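Local coordinates for NADPH-ferredoxin reductase FprA (Mycobacterium tuberculosis, PDB 1LQT), which transfers electrons between NADPH and ferredoxin through its FAD cofactor and may supply electrons to P450 systems, at residues 153-159 against 320-324; 197-201 against 301-305; 230-235 against 249-253; 270-276 against 288-294. All blocks are in the same frame, centred on the assembly; numbering follows the deposited sequence.

Overall arrangement
Interactions 1 and 2 both touch the bound NADP+ derivative: interaction 1 holds its pyrophosphate and adenine ribose, with Val158 and Tyr324 also touching the FAD, and interaction 2 grips the 2'-phosphate, their centres about 14 Å apart. Segments 153-159 and 197-201 follow neighbouring parallel strands, 149-153 and 193-197, joined by a probable hydrogen bond from Gly154 N to Val197 O (2.9 Å). Interaction 4 backs interaction 2, centre to centre about 8 Å, because strands 273-279, 286-296 and 302-314 form one antiparallel sheet beside the nucleotide-binding domain. Interaction 3 is more remote: its nearest atoms stay about 8 Å from interaction 1, but Leu252 CD1 packs on Phe271 CZ of interaction 4 at 4.2 Å.

Interaction 1: residues 153-159 against 320-324; sequences IGNGNVA and RSVGY. With ODP (4-oxo-nicotinamide-adenine dinucleotide phosphate), chain I.
Ser321 points OG directly opposite its own backbone N (chi1 -170°), and Val158 does the same with CG1 (chi1 175°); these two rotations bring the methyl to 3.4 Å from the hydroxyl, CG1 of Val158 then reaching on to the edge of the Tyr324 ring. Earlier in both segments, the ends of two parallel strands are tied by Ser321 N to Ile153 O at 2.7 Å. Gly154 follows, its CA facing Ser321 O at 3.6 Å in a nearly straight C-H...O contact; the close approach and its backbone angles suit a residue without a side chain. The segment is a Rossmann-type glycine-rich turn, with Gly156 as N-cap of helix 157-167. Its amides meet the dinucleotide: Asn155 N binds the adenine-ribose oxygen O3B at 2.9 Å, and Val158 N binds the phosphate oxygen O1N at 3.1 Å. Ile153 CG2 and Val322 CG1 lie side by side, 3.7 Å apart, a branched apolar pair well fitted to the flat adenine. A water links the two segments to the nucleotide, taking a bond from Ser321 OG, giving one to Ser321 O (2.8 Å) and one to O1N (2.7 Å), with a weak bond from Gly156 N. O1N is thus received here by an amide and a water, both neutral, and the helix N-terminus probably helps to offset its negative charge.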
# COMPACT_ATOMS: atom_id res chain seq x y z
N ILE A 153 13.30 -2.78 9.14
CA ILE A 153 13.51 -1.38 9.53
C ILE A 153 12.18 -0.64 9.46
O ILE A 153 11.52 -0.70 8.44
CB ILE A 153 14.53 -0.69 8.63
CG1 ILE A 153 15.82 -1.49 8.48
CG2 ILE A 153 14.79 0.73 9.13
CD1 ILE A 153 16.55 -1.80 9.76
N GLY A 154 11.81 0.05 10.53
CA GLY A 154 10.64 0.90 10.55
C GLY A 154 9.68 0.53 11.66
O GLY A 154 9.69 -0.58 12.18
N ASN A 155 8.84 1.49 12.00
CA ASN A 155 7.87 1.36 13.09
C ASN A 155 6.46 1.75 12.67
O ASN A 155 5.72 2.31 13.45
CB ASN A 155 8.31 2.17 14.32
CG ASN A 155 9.29 1.48 15.28
OD1 ASN A 155 9.62 2.11 16.27
ND2 ASN A 155 9.75 0.27 15.00
N GLY A 156 6.09 1.39 11.44
CA GLY A 156 4.72 1.48 11.01
C GLY A 156 4.07 0.11 10.94
O GLY A 156 4.71 -0.93 11.12
N ASN A 157 2.78 0.11 10.67
CA ASN A 157 2.08 -1.16 10.63
C ASN A 157 2.56 -2.08 9.52
O ASN A 157 2.42 -3.29 9.65
CB ASN A 157 0.56 -0.93 10.51
CG ASN A 157 -0.06 -0.42 11.79
OD1 ASN A 157 0.36 -0.74 12.89
ND2 ASN A 157 -1.12 0.37 11.64
N VAL A 158 3.12 -1.55 8.44
CA VAL A 158 3.61 -2.46 7.42
C VAL A 158 4.78 -3.29 7.97
O VAL A 158 4.97 -4.44 7.61
CB VAL A 158 3.96 -1.73 6.12
CG1 VAL A 158 4.59 -2.68 5.11
CG2 VAL A 158 2.72 -1.08 5.54
N ALA A 159 5.60 -2.71 8.85
CA ALA A 159 6.67 -3.46 9.48
C ALA A 159 6.12 -4.65 10.26
O ALA A 159 6.70 -5.72 10.26
CB ALA A 159 7.49 -2.58 10.40
N ARG A 320 13.36 -3.14 4.44
CA ARG A 320 13.12 -1.76 4.83
C ARG A 320 11.63 -1.46 4.69
O ARG A 320 11.08 -1.53 3.60
CB ARG A 320 13.98 -0.76 4.07
CG ARG A 320 13.74 -0.69 2.56
CD ARG A 320 14.62 0.32 1.87
NE ARG A 320 14.42 0.30 0.44
CZ ARG A 320 15.04 -0.52 -0.38
NH1 ARG A 320 15.88 -1.46 0.03
NH2 ARG A 320 14.81 -0.42 -1.68
N SER A 321 10.99 -1.15 5.81
CA SER A 321 9.59 -0.73 5.83
C SER A 321 9.54 0.71 6.29
O SER A 321 9.01 1.03 7.35
CB SER A 321 8.74 -1.68 6.68
OG SER A 321 7.37 -1.39 6.48
N VAL A 322 10.12 1.57 5.48
CA VAL A 322 10.27 2.97 5.82
C VAL A 322 9.40 3.86 4.97
O VAL A 322 9.65 5.05 4.83
CB VAL A 322 11.74 3.41 5.91
CG1 VAL A 322 12.45 2.59 6.94
CG2 VAL A 322 12.47 3.32 4.56
N GLY A 323 8.35 3.27 4.43
CA GLY A 323 7.33 3.97 3.67
C GLY A 323 7.30 3.59 2.22
O GLY A 323 8.32 3.27 1.61
N TYR A 324 6.09 3.61 1.69
CA TYR A 324 5.87 3.55 0.25
C TYR A 324 6.22 4.95 -0.33
O TYR A 324 6.43 5.89 0.41
CB TYR A 324 4.43 3.15 -0.06
CG TYR A 324 4.18 1.65 0.07
CD1 TYR A 324 4.51 0.92 1.21
CD2 TYR A 324 3.57 0.97 -0.96
CE1 TYR A 324 4.29 -0.46 1.27
CE2 TYR A 324 3.32 -0.41 -0.91
CZ TYR A 324 3.70 -1.11 0.19
OH TYR A 324 3.50 -2.46 0.29
O1X ODP I . 10.75 8.26 12.73
P2B ODP I . 9.59 8.04 11.82
O2X ODP I . 8.24 8.19 12.49
O3X ODP I . 9.66 8.86 10.54
O2B ODP I . 9.74 6.49 11.41
C2B ODP I . 9.10 5.92 10.27
C3B ODP I . 7.91 5.04 10.58
O3B ODP I . 8.17 4.26 11.73
C1B ODP I . 10.02 4.97 9.61
N9A ODP I . 11.13 5.53 8.87
C8A ODP I . 11.10 6.41 7.82
N7A ODP I . 12.31 6.65 7.35
C5A ODP I . 13.18 5.91 8.11
C4A ODP I . 12.44 5.22 9.07
N3A ODP I . 12.96 4.36 9.99
C2A ODP I . 14.30 4.24 9.92
N1A ODP I . 15.09 4.87 9.02
C6A ODP I . 14.54 5.72 8.10
N6A ODP I . 15.36 6.25 7.18
O4B ODP I . 9.18 4.26 8.72
C4B ODP I . 7.90 4.11 9.36
C5B ODP I . 6.82 4.44 8.38
O5B ODP I . 5.58 4.10 8.97
PA ODP I . 4.23 4.57 8.27
O1A ODP I . 3.12 4.19 9.15
O2A ODP I . 4.31 5.98 7.83
O3 ODP I . 4.24 3.72 6.92
PN ODP I . 3.86 2.18 6.58
O1N ODP I . 4.25 1.27 7.68
O2N ODP I . 4.40 1.98 5.22
O5D ODP I . 2.28 2.20 6.56
C5D ODP I . 1.61 3.00 5.55
C4D ODP I . 0.19 3.25 6.00
O4D ODP I . -0.63 2.09 5.87
C1D ODP I . -1.26 1.81 7.12
C2D ODP I . -0.42 2.47 8.12
O2D ODP I . -0.96 2.56 9.39
C3D ODP I . 0.11 3.68 7.46
O3D ODP I . -0.85 4.71 7.62
N1N ODP I . -1.61 0.44 7.24
C2N ODP I . -2.66 0.12 8.14
C3N ODP I . -2.75 -1.16 8.59
C7N ODP I . -3.90 -1.37 9.59
N7N ODP I . -4.01 -2.59 10.06
O7N ODP I . -4.61 -0.39 9.89
C4N ODP I . -1.85 -2.18 8.24
O99 ODP I . -1.90 -3.36 8.71
C5N ODP I . -0.76 -1.81 7.33
C6N ODP I . -0.66 -0.48 6.86
O HOH W 1 6.64 0.37 8.62

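Interaction 2: residues 197-201 against 301-305; sequences VGRRG and RVAAK. With ODP (4-oxo-nicotinamide-adenine dinucleotide phosphate), chain I.
Arg200 and Ala304 bring the two backbones closest, CA to CA 5.5 Å, where the irregular 197-201 loop passes the start of strand 302-314 without any backbone-to-backbone hydrogen bond between them. The loop follows strand 193-197 of the parallel sheet of a Rossmann-type domain, the place where such enzymes commonly carry the basic residues that recognise NADP by its 2'-phosphate. Arg199 has an extended chain that runs along the adenine, so that its guanidinium lies face-on over the base, C5A standing 3.4 Å above the plane of the group. The edge of the same group is turned to the phosphate: Arg199 NE binds O1X at 2.9 Å, and NH2 binds O3X at 2.8 Å. Arg200 bends instead at chi3 (-66°), which brings its head to an adjacent side of the phosphate. There its NE shares O1X with Arg199, while Arg200 NH2 reaches O2X at 2.8 Å. The remaining nitrogen, NH1, crosses to the second segment and meets Val302 O at 2.9 Å, nearly along the C=O axis, which fixes the rotation of the group. Arginine suits both places because one flat head can donate along several edges at once. Arg301 adds a third positive charge, its NH1 over one face of the Arg200 guanidinium, and its NE forms a salt bridge with Asp297. Near the backbone of the loop, the small side chain of Ala304 fits closely, its CB 3.6 Å from Arg199 O.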
# COMPACT_ATOMS: atom_id res chain seq x y z
N VAL A 197 13.33 -2.70 13.93
CA VAL A 197 14.26 -1.65 14.33
C VAL A 197 13.67 -0.28 14.02
O VAL A 197 13.51 0.09 12.85
CB VAL A 197 15.60 -1.83 13.59
CG1 VAL A 197 16.62 -0.82 14.05
CG2 VAL A 197 16.14 -3.24 13.77
N GLY A 198 13.34 0.47 15.08
CA GLY A 198 12.77 1.80 15.00
C GLY A 198 13.80 2.85 15.34
O GLY A 198 14.48 2.74 16.35
N ARG A 199 13.87 3.91 14.54
CA ARG A 199 14.86 4.96 14.74
C ARG A 199 14.54 5.87 15.90
O ARG A 199 15.46 6.34 16.59
CB ARG A 199 15.12 5.73 13.46
CG ARG A 199 13.95 6.54 12.92
CD ARG A 199 14.37 7.41 11.77
NE ARG A 199 13.21 8.06 11.17
CZ ARG A 199 13.29 8.78 10.07
NH1 ARG A 199 14.46 8.94 9.47
NH2 ARG A 199 12.21 9.35 9.58
N ARG A 200 13.25 6.18 16.10
CA ARG A 200 12.81 6.95 17.24
C ARG A 200 12.34 5.99 18.33
O ARG A 200 12.71 4.83 18.33
CB ARG A 200 11.82 8.04 16.83
CG ARG A 200 12.45 9.08 15.90
CD ARG A 200 11.62 10.30 15.68
NE ARG A 200 10.40 9.98 14.95
CZ ARG A 200 9.32 10.75 14.93
NH1 ARG A 200 9.26 11.87 15.64
NH2 ARG A 200 8.25 10.36 14.27
N GLY A 201 11.61 6.51 19.32
CA GLY A 201 11.20 5.72 20.45
C GLY A 201 9.79 5.20 20.34
O GLY A 201 9.05 5.47 19.39
N ARG A 301 8.68 18.61 17.54
CA ARG A 301 8.79 17.19 17.69
C ARG A 301 10.17 16.85 18.17
O ARG A 301 11.07 17.72 18.26
CB ARG A 301 8.62 16.60 16.32
CG ARG A 301 9.99 16.49 15.62
CD ARG A 301 9.83 15.75 14.27
NE ARG A 301 11.06 15.72 13.48
CZ ARG A 301 11.36 14.70 12.66
NH1 ARG A 301 10.54 13.63 12.54
NH2 ARG A 301 12.52 14.73 12.00
N VAL A 302 10.34 15.56 18.48
CA VAL A 302 11.65 15.06 18.70
C VAL A 302 12.04 14.25 17.45
O VAL A 302 11.28 13.60 16.70
CB VAL A 302 11.91 14.30 20.08
CG1 VAL A 302 11.69 15.21 21.27
CG2 VAL A 302 11.06 13.06 20.16
N ALA A 303 13.31 14.36 17.24
CA ALA A 303 14.04 13.73 16.20
C ALA A 303 15.10 12.80 16.78
O ALA A 303 15.58 13.03 17.88
CB ALA A 303 14.71 14.78 15.39
N ALA A 304 15.48 11.78 16.02
CA ALA A 304 16.59 10.91 16.39
C ALA A 304 17.91 11.58 16.06
O ALA A 304 18.09 12.10 14.97
CB ALA A 304 16.49 9.61 15.61
N LYS A 305 18.85 11.53 16.99
CA LYS A 305 20.22 12.00 16.80
C LYS A 305 21.18 10.84 17.06
O LYS A 305 21.16 10.23 18.12
CB LYS A 305 20.55 13.16 17.73
CG LYS A 305 21.91 13.71 17.61
CD LYS A 305 22.13 14.91 18.52
CE LYS A 305 23.52 15.53 18.37
NZ LYS A 305 23.82 16.38 19.56
O1X ODP I . 10.75 8.26 12.73
P2B ODP I . 9.59 8.04 11.82
O2X ODP I . 8.24 8.19 12.49
O3X ODP I . 9.66 8.86 10.54
O2B ODP I . 9.74 6.49 11.41
C2B ODP I . 9.10 5.92 10.27
C3B ODP I . 7.91 5.04 10.58
O3B ODP I . 8.17 4.26 11.73
C1B ODP I . 10.02 4.97 9.61
N9A ODP I . 11.13 5.53 8.87
C8A ODP I . 11.10 6.41 7.82
N7A ODP I . 12.31 6.65 7.35
C5A ODP I . 13.18 5.91 8.11
C4A ODP I . 12.44 5.22 9.07
N3A ODP I . 12.96 4.36 9.99
C2A ODP I . 14.30 4.24 9.92
N1A ODP I . 15.09 4.87 9.02
C6A ODP I . 14.54 5.72 8.10
N6A ODP I . 15.36 6.25 7.18
O4B ODP I . 9.18 4.26 8.72
C4B ODP I . 7.90 4.11 9.36
C5B ODP I . 6.82 4.44 8.38
O5B ODP I . 5.58 4.10 8.97
PA ODP I . 4.23 4.57 8.27
O1A ODP I . 3.12 4.19 9.15
O2A ODP I . 4.31 5.98 7.83
O3 ODP I . 4.24 3.72 6.92
PN ODP I . 3.86 2.18 6.58
O1N ODP I . 4.25 1.27 7.68
O2N ODP I . 4.40 1.98 5.22
O5D ODP I . 2.28 2.20 6.56
C5D ODP I . 1.61 3.00 5.55
C4D ODP I . 0.19 3.25 6.00
O4D ODP I . -0.63 2.09 5.87
C1D ODP I . -1.26 1.81 7.12
C2D ODP I . -0.42 2.47 8.12
O2D ODP I . -0.96 2.56 9.39
C3D ODP I . 0.11 3.68 7.46
O3D ODP I . -0.85 4.71 7.62
N1N ODP I . -1.61 0.44 7.24
C2N ODP I . -2.66 0.12 8.14
C3N ODP I . -2.75 -1.16 8.59
C7N ODP I . -3.90 -1.37 9.59
N7N ODP I . -4.01 -2.59 10.06
O7N ODP I . -4.61 -0.39 9.89
C4N ODP I . -1.85 -2.18 8.24
O99 ODP I . -1.90 -3.36 8.71
C5N ODP I . -0.76 -1.81 7.33
C6N ODP I . -0.66 -0.48 6.86

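Interaction 3: residues 230-235 against 249-253; sequences LDGITD and IKVLR
Leu230 and Arg253 make the close-packed, apolar part of this contact: Leu230 CD1 rests 3.8 Å from Arg253 CA and 3.9 Å from Arg253 CG, so the aliphatic stem of the arginine serves as an apolar surface. Nearby, Ile233 CG2 faces Ile249 CD1 at 4.2 Å, and both isoleucines also lean on Leu203, which carries this layer into the body of the domain. Branched apolar residues suit a side where helix 243-256 is pressed against a loop. That loop contains a type II beta turn from Leu230 to Ile233, with Gly232 in its third position, where the positive phi is easily adopted by glycine. Thr234 then acts as N-cap of helix 235-241, and its OG1 is also hydrogen-bonded to Asp237. The outer side is polar and partly open to solvent. Arg253 runs extended from CG (chi2 -165°), long enough to lay its head across the start of the preceding helix, 235-241, and there it grips the exposed Asp235 side-on. Both NE and NH2 of Arg253 bind the same oxygen, Asp235 OD1, each at 2.9 Å and from the same face of the carboxylate. The two flat groups are 64° apart: NE meets OD1 on its syn side, whereas NH2 comes from above the carboxylate plane. NH2 also donates to Ile233 O at 2.9 Å, tying the salt bridge to the backbone of the turn. On the solvent side a water joins the segments, accepting from Arg253 NH1 and donating to Leu230 O at 2.7 Å.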
# COMPACT_ATOMS: atom_id res chain seq x y z
N LEU A 230 11.77 0.60 27.37
CA LEU A 230 10.74 1.42 27.94
C LEU A 230 11.29 2.36 29.00
O LEU A 230 10.53 3.15 29.57
CB LEU A 230 9.60 0.58 28.49
CG LEU A 230 8.86 -0.20 27.40
CD1 LEU A 230 7.89 -1.16 27.95
CD2 LEU A 230 8.12 0.75 26.47
N ASP A 231 12.59 2.35 29.28
CA ASP A 231 13.13 3.31 30.25
C ASP A 231 13.02 4.69 29.65
O ASP A 231 13.34 4.93 28.48
CB ASP A 231 14.60 2.99 30.54
CG ASP A 231 15.23 3.88 31.58
OD1 ASP A 231 14.47 4.45 32.42
OD2 ASP A 231 16.46 4.02 31.55
N GLY A 232 12.51 5.62 30.44
CA GLY A 232 12.30 6.98 29.99
C GLY A 232 11.01 7.17 29.21
O GLY A 232 10.77 8.28 28.74
N ILE A 233 10.22 6.11 29.07
CA ILE A 233 8.96 6.12 28.32
C ILE A 233 7.87 6.11 29.37
O ILE A 233 7.68 5.09 30.03
CB ILE A 233 8.88 4.91 27.38
CG1 ILE A 233 10.13 4.82 26.49
CG2 ILE A 233 7.62 4.97 26.54
CD1 ILE A 233 10.47 6.08 25.75
N THR A 234 7.15 7.22 29.52
CA THR A 234 6.19 7.36 30.59
C THR A 234 4.78 7.37 30.09
O THR A 234 4.48 7.76 28.95
CB THR A 234 6.47 8.62 31.47
OG1 THR A 234 6.07 9.82 30.77
CG2 THR A 234 7.93 8.75 31.86
N ASP A 235 3.89 6.90 30.94
CA ASP A 235 2.49 6.93 30.61
C ASP A 235 2.01 8.36 30.42
O ASP A 235 1.18 8.58 29.55
CB ASP A 235 1.68 6.24 31.69
CG ASP A 235 1.85 4.72 31.71
OD1 ASP A 235 2.49 4.12 30.79
OD2 ASP A 235 1.32 4.04 32.63
N ILE A 249 1.38 1.94 24.35
CA ILE A 249 2.40 1.75 25.37
C ILE A 249 1.92 0.72 26.39
O ILE A 249 2.71 -0.07 26.88
CB ILE A 249 2.80 3.10 26.00
CG1 ILE A 249 3.47 4.01 24.97
CG2 ILE A 249 3.73 2.92 27.20
CD1 ILE A 249 4.55 3.40 24.13
N LYS A 250 0.62 0.70 26.70
CA LYS A 250 0.11 -0.33 27.61
C LYS A 250 0.39 -1.72 27.04
O LYS A 250 0.80 -2.64 27.74
CB LYS A 250 -1.40 -0.15 27.83
CG LYS A 250 -1.77 1.06 28.67
CD LYS A 250 -3.30 1.27 28.71
CE LYS A 250 -3.70 2.59 29.41
NZ LYS A 250 -5.20 2.76 29.44
N VAL A 251 0.17 -1.88 25.75
CA VAL A 251 0.40 -3.16 25.09
C VAL A 251 1.89 -3.52 25.09
O VAL A 251 2.27 -4.64 25.40
CB VAL A 251 -0.17 -3.14 23.68
CG1 VAL A 251 0.25 -4.37 22.92
CG2 VAL A 251 -1.70 -3.02 23.74
N LEU A 252 2.75 -2.55 24.79
CA LEU A 252 4.18 -2.80 24.79
C LEU A 252 4.68 -3.18 26.19
O LEU A 252 5.52 -4.05 26.32
CB LEU A 252 4.96 -1.60 24.26
CG LEU A 252 4.69 -1.23 22.80
CD1 LEU A 252 5.56 -0.05 22.46
CD2 LEU A 252 4.93 -2.37 21.82
N ARG A 253 4.19 -2.49 27.22
CA ARG A 253 4.56 -2.86 28.58
C ARG A 253 4.16 -4.30 28.86
O ARG A 253 4.91 -5.04 29.52
CB ARG A 253 3.91 -1.94 29.61
CG ARG A 253 4.38 -0.49 29.60
CD ARG A 253 3.96 0.25 30.85
NE ARG A 253 4.14 1.69 30.76
CZ ARG A 253 5.31 2.30 30.86
NH1 ARG A 253 6.41 1.59 31.03
NH2 ARG A 253 5.35 3.62 30.79
O HOH W 2 9.01 2.65 31.80

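Interaction 4: residues 270-276 against 288-294; sequences RFLTSPI and VLGRNEL
Ser274 and Gly290 exchange two backbone hydrogen bonds, Ser274 N to Gly290 O and Gly290 N to Ser274 O, both 2.8 Å, as an antiparallel hydrogen-bonded pair. The ladder is extended by Ile276 N to Val288 O at 2.8 Å and, at its other end, by Asn292 N to Leu272 O, also 2.8 Å. Among the side chains, the hydrogen bond across the strands is Asn292 ND2 to Ser274 OG, 2.9 Å long and almost straight at 175°, with the hydroxyl in the plane of the amide. Asn292 alternates onto the same face as Ser274, and its chi1 of -59° sets CG beside its own backbone N, from where ND2 meets Ser274 OG; ND2 also donates to Arg199 O, so the amide joins this beta hairpin to the arginine loop of the nucleotide site. Thr273 OG1 turns back to bind Phe271 O. The third strand, 302-314, completes the sheet and supplies the partners of the charged residues, Glu311 for Arg270 and Glu309 for Arg291. Apolar contacts fall on both faces. Thr273 CG2 packs obliquely on Leu289 CB at 3.7 Å. Gly290, bare of a side chain, lets Ile276 fold over the opposite face, CG1 lying 3.6 Å from Gly290 N. At the end of the ladder, Leu272 and Leu294 cross at about a right angle, CD2 of the first 3.6 Å from CG of the second.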
# COMPACT_ATOMS: atom_id res chain seq x y z
N ARG A 270 13.39 -3.29 18.81
CA ARG A 270 14.49 -2.41 19.20
C ARG A 270 14.13 -1.00 18.76
O ARG A 270 13.81 -0.78 17.61
CB ARG A 270 15.76 -2.84 18.48
CG ARG A 270 16.39 -4.11 19.01
CD ARG A 270 17.21 -3.93 20.26
NE ARG A 270 18.31 -2.98 20.10
CZ ARG A 270 19.51 -3.22 19.57
NH1 ARG A 270 19.88 -4.42 19.14
NH2 ARG A 270 20.39 -2.25 19.53
N PHE A 271 14.14 -0.06 19.69
CA PHE A 271 13.87 1.33 19.41
C PHE A 271 15.18 2.11 19.49
O PHE A 271 16.23 1.60 19.85
CB PHE A 271 12.82 1.89 20.35
CG PHE A 271 11.50 1.18 20.26
CD1 PHE A 271 10.53 1.58 19.35
CD2 PHE A 271 11.23 0.09 21.05
CE1 PHE A 271 9.33 0.93 19.28
CE2 PHE A 271 10.02 -0.56 20.97
CZ PHE A 271 9.06 -0.14 20.08
N LEU A 272 15.11 3.38 19.09
CA LEU A 272 16.23 4.31 19.13
C LEU A 272 17.47 3.70 18.45
O LEU A 272 18.60 3.83 18.91
CB LEU A 272 16.54 4.75 20.54
CG LEU A 272 15.42 5.53 21.19
CD1 LEU A 272 15.69 5.83 22.64
CD2 LEU A 272 15.14 6.82 20.45
N THR A 273 17.23 3.09 17.29
CA THR A 273 18.26 2.38 16.55
C THR A 273 18.08 2.65 15.06
O THR A 273 16.97 2.52 14.56
CB THR A 273 18.20 0.88 16.85
OG1 THR A 273 18.31 0.65 18.24
CG2 THR A 273 19.33 0.13 16.18
N SER A 274 19.17 2.94 14.37
CA SER A 274 19.16 3.14 12.94
C SER A 274 20.09 2.16 12.25
O SER A 274 21.17 1.86 12.74
CB SER A 274 19.59 4.56 12.57
OG SER A 274 18.61 5.50 12.86
N PRO A 275 19.73 1.73 11.04
CA PRO A 275 20.65 0.96 10.21
C PRO A 275 21.68 1.89 9.60
O PRO A 275 21.34 2.88 8.97
CB PRO A 275 19.76 0.35 9.15
CG PRO A 275 18.66 1.38 8.96
CD PRO A 275 18.44 1.96 10.35
N ILE A 276 22.95 1.56 9.77
CA ILE A 276 24.05 2.37 9.27
C ILE A 276 24.64 1.82 7.98
O ILE A 276 24.96 2.57 7.06
CB ILE A 276 25.15 2.47 10.36
CG1 ILE A 276 24.59 2.98 11.69
CG2 ILE A 276 26.32 3.33 9.90
CD1 ILE A 276 23.99 4.38 11.63
N VAL A 288 25.04 -3.22 10.40
CA VAL A 288 25.58 -2.29 11.39
C VAL A 288 24.47 -1.38 11.85
O VAL A 288 23.79 -0.77 11.03
CB VAL A 288 26.73 -1.45 10.80
CG1 VAL A 288 27.34 -0.52 11.85
CG2 VAL A 288 27.79 -2.37 10.20
N LEU A 289 24.29 -1.32 13.17
CA LEU A 289 23.25 -0.52 13.80
C LEU A 289 23.88 0.57 14.65
O LEU A 289 24.96 0.40 15.22
CB LEU A 289 22.39 -1.42 14.70
CG LEU A 289 21.71 -2.59 13.99
CD1 LEU A 289 21.03 -3.48 15.01
CD2 LEU A 289 20.74 -2.13 12.92
N GLY A 290 23.19 1.70 14.70
CA GLY A 290 23.61 2.84 15.50
C GLY A 290 22.53 3.21 16.50
O GLY A 290 21.35 3.22 16.18
N ARG A 291 22.95 3.57 17.71
CA ARG A 291 22.02 4.02 18.73
C ARG A 291 21.78 5.52 18.57
O ARG A 291 22.71 6.29 18.39
CB ARG A 291 22.56 3.70 20.13
CG ARG A 291 21.60 4.04 21.23
CD ARG A 291 22.07 3.61 22.60
NE ARG A 291 23.19 4.38 23.10
CZ ARG A 291 23.11 5.42 23.92
NH1 ARG A 291 21.96 5.90 24.28
NH2 ARG A 291 24.25 5.96 24.39
N ASN A 292 20.52 5.89 18.73
CA ASN A 292 20.06 7.26 18.70
C ASN A 292 19.59 7.72 20.08
O ASN A 292 19.21 6.91 20.92
CB ASN A 292 18.87 7.39 17.74
CG ASN A 292 19.22 6.97 16.34
OD1 ASN A 292 20.32 7.24 15.87
ND2 ASN A 292 18.27 6.34 15.66
N GLU A 293 19.56 9.04 20.25
CA GLU A 293 18.87 9.69 21.34
C GLU A 293 17.84 10.64 20.75
O GLU A 293 18.01 11.12 19.66
CB GLU A 293 19.85 10.49 22.21
CG GLU A 293 20.87 9.60 22.95
CD GLU A 293 21.96 10.38 23.63
OE1 GLU A 293 22.54 11.24 22.98
OE2 GLU A 293 22.23 10.15 24.82
N LEU A 294 16.78 10.90 21.48
CA LEU A 294 15.75 11.83 21.05
C LEU A 294 16.13 13.24 21.44
O LEU A 294 16.50 13.50 22.57
CB LEU A 294 14.41 11.47 21.65
CG LEU A 294 13.90 10.10 21.18
CD1 LEU A 294 12.67 9.71 21.93
CD2 LEU A 294 13.65 10.02 19.69